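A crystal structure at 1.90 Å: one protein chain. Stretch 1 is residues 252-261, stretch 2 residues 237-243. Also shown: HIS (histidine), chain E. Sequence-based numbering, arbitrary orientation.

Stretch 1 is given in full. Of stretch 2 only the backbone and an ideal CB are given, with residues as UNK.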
ATOM      1  N   ALA A 252      11.972 -15.437 -17.337  1.00 17.05           N
ATOM      2  CA  ALA A 252      12.120 -14.821 -16.025  1.00 16.91           C
ATOM      3  C   ALA A 252      12.551 -15.864 -14.992  1.00 17.02           C
ATOM      4  O   ALA A 252      13.359 -15.570 -14.112  1.00 17.97           O
ATOM      5  CB  ALA A 252      10.825 -14.142 -15.592  1.00 16.66           C
ATOM      6  N   VAL A 253      12.027 -17.083 -15.121  1.00 15.96           N
ATOM      7  CA  VAL A 253      12.343 -18.161 -14.189  1.00 16.56           C
ATOM      8  C   VAL A 253      13.775 -18.659 -14.421  1.00 16.56           C
ATOM      9  O   VAL A 253      14.527 -18.846 -13.465  1.00 16.20           O
ATOM     10  CB  VAL A 253      11.308 -19.304 -14.269  1.00 16.91           C
ATOM     11  CG1 VAL A 253      11.774 -20.533 -13.499  1.00 19.27           C
ATOM     12  CG2 VAL A 253       9.960 -18.823 -13.748  1.00 16.00           C
ATOM     13  N   GLN A 254      14.138 -18.847 -15.688  1.00 16.30           N
ATOM     14  CA  GLN A 254      15.517 -19.164 -16.081  1.00 17.26           C
ATOM     15  C   GLN A 254      16.531 -18.157 -15.553  1.00 17.00           C
ATOM     16  O   GLN A 254      17.593 -18.538 -15.069  1.00 20.24           O
ATOM     17  CB  GLN A 254      15.637 -19.219 -17.604  1.00 18.60           C
ATOM     18  CG  GLN A 254      14.882 -20.369 -18.241  1.00 19.60           C
ATOM     19  CD  GLN A 254      15.503 -21.718 -17.947  1.00 19.71           C
ATOM     20  OE1 GLN A 254      16.693 -21.816 -17.690  1.00 22.60           O
ATOM     21  NE2 GLN A 254      14.698 -22.761 -17.985  1.00 21.74           N
ATOM     22  N   ASN A 255      16.198 -16.874 -15.650  1.00 17.09           N
ATOM     23  CA  ASN A 255      17.072 -15.807 -15.175  1.00 19.70           C
ATOM     24  C   ASN A 255      16.932 -15.498 -13.677  1.00 18.69           C
ATOM     25  O   ASN A 255      17.621 -14.623 -13.173  1.00 19.05           O
ATOM     26  CB  ASN A 255      16.825 -14.528 -15.987  1.00 20.27           C
ATOM     27  CG  ASN A 255      17.128 -14.698 -17.460  1.00 22.89           C
ATOM     28  OD1 ASN A 255      18.054 -15.404 -17.832  1.00 25.87           O
ATOM     29  ND2 ASN A 255      16.350 -14.036 -18.309  1.00 24.68           N
ATOM     30  N   LYS A 256      16.048 -16.213 -12.978  1.00 16.69           N
ATOM     31  CA  LYS A 256      15.797 -16.006 -11.544  1.00 18.68           C
ATOM     32  C   LYS A 256      15.341 -14.575 -11.234  1.00 17.57           C
ATOM     33  O   LYS A 256      15.600 -14.043 -10.161  1.00 18.46           O
ATOM     34  CB  LYS A 256      17.026 -16.381 -10.714  1.00 21.91           C
ATOM     35  CG  LYS A 256      17.566 -17.777 -11.018  1.00 26.77           C
ATOM     36  CD  LYS A 256      18.979 -17.937 -10.482  1.00 32.08           C
ATOM     37  CE  LYS A 256      19.358 -19.396 -10.310  1.00 41.20           C
ATOM     38  NZ  LYS A 256      19.318 -20.157 -11.590  1.00 47.64           N
ATOM     39  N   LYS A 257      14.635 -13.967 -12.178  1.00 16.85           N
ATOM     40  CA  LYS A 257      14.093 -12.620 -12.000  1.00 16.21           C
ATOM     41  C   LYS A 257      12.634 -12.723 -11.529  1.00 15.44           C
ATOM     42  O   LYS A 257      11.692 -12.264 -12.189  1.00 14.02           O
ATOM     43  CB  LYS A 257      14.252 -11.818 -13.293  1.00 17.05           C
ATOM     44  CG  LYS A 257      15.709 -11.453 -13.572  1.00 20.27           C
ATOM     45  CD  LYS A 257      15.959 -11.054 -15.017  1.00 23.51           C
ATOM     46  CE  LYS A 257      15.470  -9.654 -15.324  1.00 25.53           C
ATOM     47  NZ  LYS A 257      16.385  -8.602 -14.792  1.00 29.88           N
ATOM     48  N   VAL A 258      12.487 -13.354 -10.368  1.00 14.90           N
ATOM     49  CA  VAL A 258      11.216 -13.595  -9.708  1.00 14.20           C
ATOM     50  C   VAL A 258      11.416 -13.169  -8.255  1.00 14.36           C
ATOM     51  O   VAL A 258      12.330 -13.663  -7.597  1.00 14.04           O
ATOM     52  CB  VAL A 258      10.842 -15.091  -9.748  1.00 14.39           C
ATOM     53  CG1 VAL A 258       9.524 -15.347  -9.029  1.00 13.43           C
ATOM     54  CG2 VAL A 258      10.799 -15.617 -11.183  1.00 14.70           C
ATOM     55  N   TYR A 259      10.592 -12.248  -7.756  1.00 14.89           N
ATOM     56  CA  TYR A 259      10.838 -11.634  -6.443  1.00 14.83           C
ATOM     57  C   TYR A 259       9.584 -11.594  -5.592  1.00 13.97           C
ATOM     58  O   TYR A 259       8.505 -11.236  -6.076  1.00 13.34           O
ATOM     59  CB  TYR A 259      11.418 -10.218  -6.611  1.00 15.75           C
ATOM     60  CG  TYR A 259      12.636 -10.194  -7.522  1.00 16.81           C
ATOM     61  CD1 TYR A 259      13.874 -10.630  -7.071  1.00 15.99           C
ATOM     62  CD2 TYR A 259      12.529  -9.791  -8.850  1.00 17.41           C
ATOM     63  CE1 TYR A 259      14.980 -10.656  -7.913  1.00 16.96           C
ATOM     64  CE2 TYR A 259      13.635  -9.797  -9.697  1.00 18.10           C
ATOM     65  CZ  TYR A 259      14.858 -10.225  -9.216  1.00 16.36           C
ATOM     66  OH  TYR A 259      15.957 -10.229 -10.038  1.00 18.68           O
ATOM     67  N   LEU A 260       9.743 -11.969  -4.325  1.00 13.10           N
ATOM     68  CA  LEU A 260       8.645 -12.032  -3.372  1.00 13.39           C
ATOM     69  C   LEU A 260       8.501 -10.678  -2.672  1.00 12.11           C
ATOM     70  O   LEU A 260       9.460 -10.141  -2.139  1.00 12.47           O
ATOM     71  CB  LEU A 260       8.909 -13.137  -2.345  1.00 14.88           C
ATOM     72  CG  LEU A 260       7.849 -13.465  -1.299  1.00 16.95           C
ATOM     73  CD1 LEU A 260       6.565 -13.970  -1.934  1.00 18.44           C
ATOM     74  CD2 LEU A 260       8.401 -14.490  -0.308  1.00 18.50           C
ATOM     75  N   VAL A 261       7.302 -10.123  -2.688  1.00 12.28           N
ATOM     76  CA  VAL A 261       7.063  -8.810  -2.082  1.00 13.19           C
ATOM     77  C   VAL A 261       7.218  -8.892  -0.560  1.00 12.49           C
ATOM     78  O   VAL A 261       6.582  -9.730   0.069  1.00 14.65           O
ATOM     79  CB  VAL A 261       5.646  -8.288  -2.420  1.00 13.27           C
ATOM     80  CG1 VAL A 261       5.374  -6.959  -1.744  1.00 13.11           C
ATOM     81  CG2 VAL A 261       5.462  -8.141  -3.920  1.00 13.82           C
ATOM     82  N   UNK A 237       3.504 -19.706  -3.778  1.00 17.81           N
ATOM     83  CA  UNK A 237       3.760 -19.657  -5.200  1.00 17.42           C
ATOM     84  C   UNK A 237       5.243 -19.424  -5.501  1.00 16.22           C
ATOM     85  O   UNK A 237       5.808 -20.020  -6.429  1.00 16.58           O
ATOM     86  CB  UNK A 237       2.910 -18.560  -5.844  1.00 17.42           C
ATOM     87  N   UNK A 238       5.879 -18.564  -4.719  1.00 14.19           N
ATOM     88  CA  UNK A 238       7.300 -18.286  -4.916  1.00 15.93           C
ATOM     89  C   UNK A 238       8.148 -19.565  -4.836  1.00 16.16           C
ATOM     90  O   UNK A 238       9.079 -19.751  -5.629  1.00 15.33           O
ATOM     91  CB  UNK A 238       7.782 -17.274  -3.875  1.00 15.93           C
ATOM     92  N   UNK A 239       7.818 -20.455  -3.904  1.00 17.71           N
ATOM     93  CA  UNK A 239       8.464 -21.779  -3.844  1.00 20.98           C
ATOM     94  C   UNK A 239       8.085 -22.643  -5.046  1.00 19.24           C
ATOM     95  O   UNK A 239       8.944 -23.237  -5.694  1.00 20.24           O
ATOM     96  CB  UNK A 239       8.080 -22.499  -2.550  1.00 20.98           C
ATOM     97  N   UNK A 240       6.791 -22.706  -5.333  1.00 20.01           N
ATOM     98  CA  UNK A 240       6.274 -23.532  -6.427  1.00 21.02           C
ATOM     99  C   UNK A 240       6.928 -23.216  -7.767  1.00 21.07           C
ATOM    100  O   UNK A 240       7.307 -24.133  -8.508  1.00 18.99           O
ATOM    101  CB  UNK A 240       4.760 -23.349  -6.545  1.00 21.02           C
ATOM    102  N   UNK A 241       7.075 -21.926  -8.069  1.00 20.51           N
ATOM    103  CA  UNK A 241       7.545 -21.491  -9.386  1.00 22.18           C
ATOM    104  C   UNK A 241       8.992 -21.928  -9.666  1.00 22.10           C
ATOM    105  O   UNK A 241       9.388 -22.053 -10.823  1.00 22.37           O
ATOM    106  CB  UNK A 241       7.436 -19.969  -9.497  1.00 22.18           C
ATOM    107  N   UNK A 242       9.764 -22.177  -8.609  1.00 21.77           N
ATOM    108  CA  UNK A 242      11.124 -22.722  -8.744  1.00 21.98           C
ATOM    109  C   UNK A 242      11.230 -24.232  -8.512  1.00 23.01           C
ATOM    110  O   UNK A 242      12.249 -24.840  -8.859  1.00 27.32           O
ATOM    111  CB  UNK A 242      12.053 -22.007  -7.761  1.00 21.98           C
ATOM    112  N   UNK A 243      10.192 -24.834  -7.939  1.00 24.85           N
ATOM    113  CA  UNK A 243      10.158 -26.282  -7.694  1.00 28.62           C
ATOM    114  C   UNK A 243       9.542 -27.040  -8.882  1.00 29.06           C
ATOM    115  O   UNK A 243      10.112 -28.033  -9.331  1.00 32.88           O
ATOM    116  CB  UNK A 243       9.368 -26.581  -6.418  1.00 28.62           C
TER
HETATM  117  N   HIS E 403       9.253 -14.460   2.815  0.50 28.91           N
HETATM  118  CA  HIS E 403       8.307 -13.350   3.118  0.50 25.90           C
HETATM  119  C   HIS E 403       6.867 -13.837   3.047  0.50 22.60           C
HETATM  120  O   HIS E 403       6.092 -13.575   2.117  0.50 15.82           O
HETATM  121  CB  HIS E 403       8.525 -12.175   2.172  0.50 24.46           C
HETATM  122  CG  HIS E 403       9.962 -11.783   2.020  0.50 24.82           C
HETATM  123  ND1 HIS E 403      10.465 -11.214   0.870  0.50 21.02           N
HETATM  124  CD2 HIS E 403      11.006 -11.885   2.876  0.50 27.39           C
HETATM  125  CE1 HIS E 403      11.754 -10.971   1.027  0.50 24.88           C
HETATM  126  NE2 HIS E 403      12.107 -11.369   2.236  0.50 28.41           N
HETATM  127  OXT HIS E 403       6.454 -14.536   3.959  0.50 24.38           O

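Stretch 2 is helical throughout, and it runs nearly antiparallel to strand 258-260, at 157° between their directions and 9.3 Å at closest approach. That spacing leaves room for side chains between the two, and stretch 1 offers mostly aliphatic surface: Val 253, Val 258 and Leu 260.

Position 237 points its CA-to-CB bond sideways, with nothing of stretch 1 within 5.5 Å of the ideal CB. The contact therefore sets little rule here, and many helix-compatible residues would do. It is Phe 237, whose ring end comes nearer but leaves CE2 5.9 Å from Val 258 CG1, short of contact.

Position 238 points toward the strand, its ideal CB 4.0 Å from Leu 260 CD1. Beyond lie the CB of Leu 260, and the CG1 methyl and carbonyl of Val 258. Leucine or methionine could cover the aliphatic part; a flat ring with a polar tip could also exploit the carbonyl. The residue is Tyr 238. With chi1 in t, its ring reaches the strand, and Leu 260 CB sits over one face, 4.3 Å from the ring centroid in a CH-pi contact. Val 258 O lies at the ring edge, 3.5 Å from Tyr 238 CE1. A water hydrogen-bonds to Tyr 238 OH at 2.6 Å and donates to Val 258 O at 3.0 Å, so the hydroxyl reaches the strand's carbonyl indirectly.

Positions 239 and 240 are out of reach of stretch 1, which makes no demand on them; polar residues are reasonable choices. They are Lys 239 and Thr 240.

Position 241 points toward stretch 1 again, its ideal CB 5.1 Å from both Val 253 CG2 and Val 258 CG1. A compact aliphatic side chain suits the gap, with valine or isoleucine natural candidates and leucine possible. Val 241, chi1 in p, divides its methyls: CG2 meets Val 253 CG2 at 3.8 Å, while CG1 meets Val 258 CG1 at 4.0 Å.

Position 242 starts sideways, its ideal CB touching nothing, yet the turn between helix and strand lies within reach of a long side chain. Aromatics, leucine or methionine could bend over it. Phe 242, chi1 in m, does so: its CZ packs 3.7 Å from Val 258 CB, and its edge meets Val 253 O, 3.8 Å from Phe 242 CE1, and the backbone of Lys 256, whose positive phi belongs to a Schellman motif.

Position 243 is out of reach, so a long polar chain is as acceptable as most others. It is Arg 243, which makes no contact with stretch 1.

Stretch 2, residues 237-243: FYKTVFR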
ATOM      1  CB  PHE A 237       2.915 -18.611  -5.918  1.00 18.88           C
ATOM      2  CG  PHE A 237       3.161 -18.609  -7.384  1.00 18.03           C
ATOM      3  CD1 PHE A 237       2.899 -19.757  -8.123  1.00 17.94           C
ATOM      4  CD2 PHE A 237       3.749 -17.528  -8.009  1.00 17.12           C
ATOM      5  CE1 PHE A 237       3.169 -19.801  -9.470  1.00 18.36           C
ATOM      6  CE2 PHE A 237       4.023 -17.567  -9.367  1.00 19.09           C
ATOM      7  CZ  PHE A 237       3.738 -18.708 -10.096  1.00 19.04           C
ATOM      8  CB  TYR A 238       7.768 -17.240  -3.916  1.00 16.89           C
ATOM      9  CG  TYR A 238       9.231 -16.921  -4.018  1.00 17.48           C
ATOM     10  CD1 TYR A 238       9.711 -16.043  -4.986  1.00 17.94           C
ATOM     11  CD2 TYR A 238      10.139 -17.501  -3.152  1.00 21.19           C
ATOM     12  CE1 TYR A 238      11.060 -15.743  -5.076  1.00 19.21           C
ATOM     13  CE2 TYR A 238      11.488 -17.217  -3.241  1.00 27.51           C
ATOM     14  CZ  TYR A 238      11.943 -16.339  -4.204  1.00 24.62           C
ATOM     15  OH  TYR A 238      13.291 -16.074  -4.275  1.00 32.41           O
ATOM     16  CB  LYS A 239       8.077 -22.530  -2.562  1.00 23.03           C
ATOM     17  CG  LYS A 239       8.515 -21.910  -1.242  1.00 28.05           C
ATOM     18  CD  LYS A 239       9.983 -21.517  -1.234  1.00 34.86           C
ATOM     19  CE  LYS A 239      10.685 -21.933   0.052  1.00 45.71           C
ATOM     20  NZ  LYS A 239      11.216 -23.321  -0.068  1.00 52.94           N
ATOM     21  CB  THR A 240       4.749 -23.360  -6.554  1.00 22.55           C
ATOM     22  OG1 THR A 240       4.114 -23.977  -5.429  1.00 22.55           O
ATOM     23  CG2 THR A 240       4.212 -23.994  -7.830  1.00 24.69           C
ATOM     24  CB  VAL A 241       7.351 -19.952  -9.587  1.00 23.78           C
ATOM     25  CG1 VAL A 241       8.367 -19.150  -8.801  1.00 22.10           C
ATOM     26  CG2 VAL A 241       7.418 -19.576 -11.059  1.00 25.49           C
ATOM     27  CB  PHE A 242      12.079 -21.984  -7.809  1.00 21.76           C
ATOM     28  CG  PHE A 242      12.422 -20.606  -8.277  1.00 20.28           C
ATOM     29  CD1 PHE A 242      13.197 -20.424  -9.412  1.00 19.95           C
ATOM     30  CD2 PHE A 242      11.949 -19.489  -7.603  1.00 15.32           C
ATOM     31  CE1 PHE A 242      13.503 -19.148  -9.861  1.00 21.04           C
ATOM     32  CE2 PHE A 242      12.264 -18.212  -8.037  1.00 18.28           C
ATOM     33  CZ  PHE A 242      13.036 -18.041  -9.171  1.00 20.38           C
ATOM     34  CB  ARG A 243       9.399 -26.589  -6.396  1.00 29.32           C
ATOM     35  CG  ARG A 243       9.396 -28.055  -5.981  1.00 32.10           C
ATOM     36  CD  ARG A 243       8.474 -28.339  -4.794  1.00 31.67           C
ATOM     37  NE  ARG A 243       7.065 -28.051  -5.085  1.00 34.22           N
ATOM     38  CZ  ARG A 243       6.385 -26.981  -4.658  1.00 27.01           C
ATOM     39  NH1 ARG A 243       6.956 -26.061  -3.899  1.00 22.66           N
ATOM     40  NH2 ARG A 243       5.109 -26.835  -4.994  1.00 28.06           N
TER
HETATM   41  O   HOH W   1      14.175 -13.889  -5.300  1.00 35.16           O
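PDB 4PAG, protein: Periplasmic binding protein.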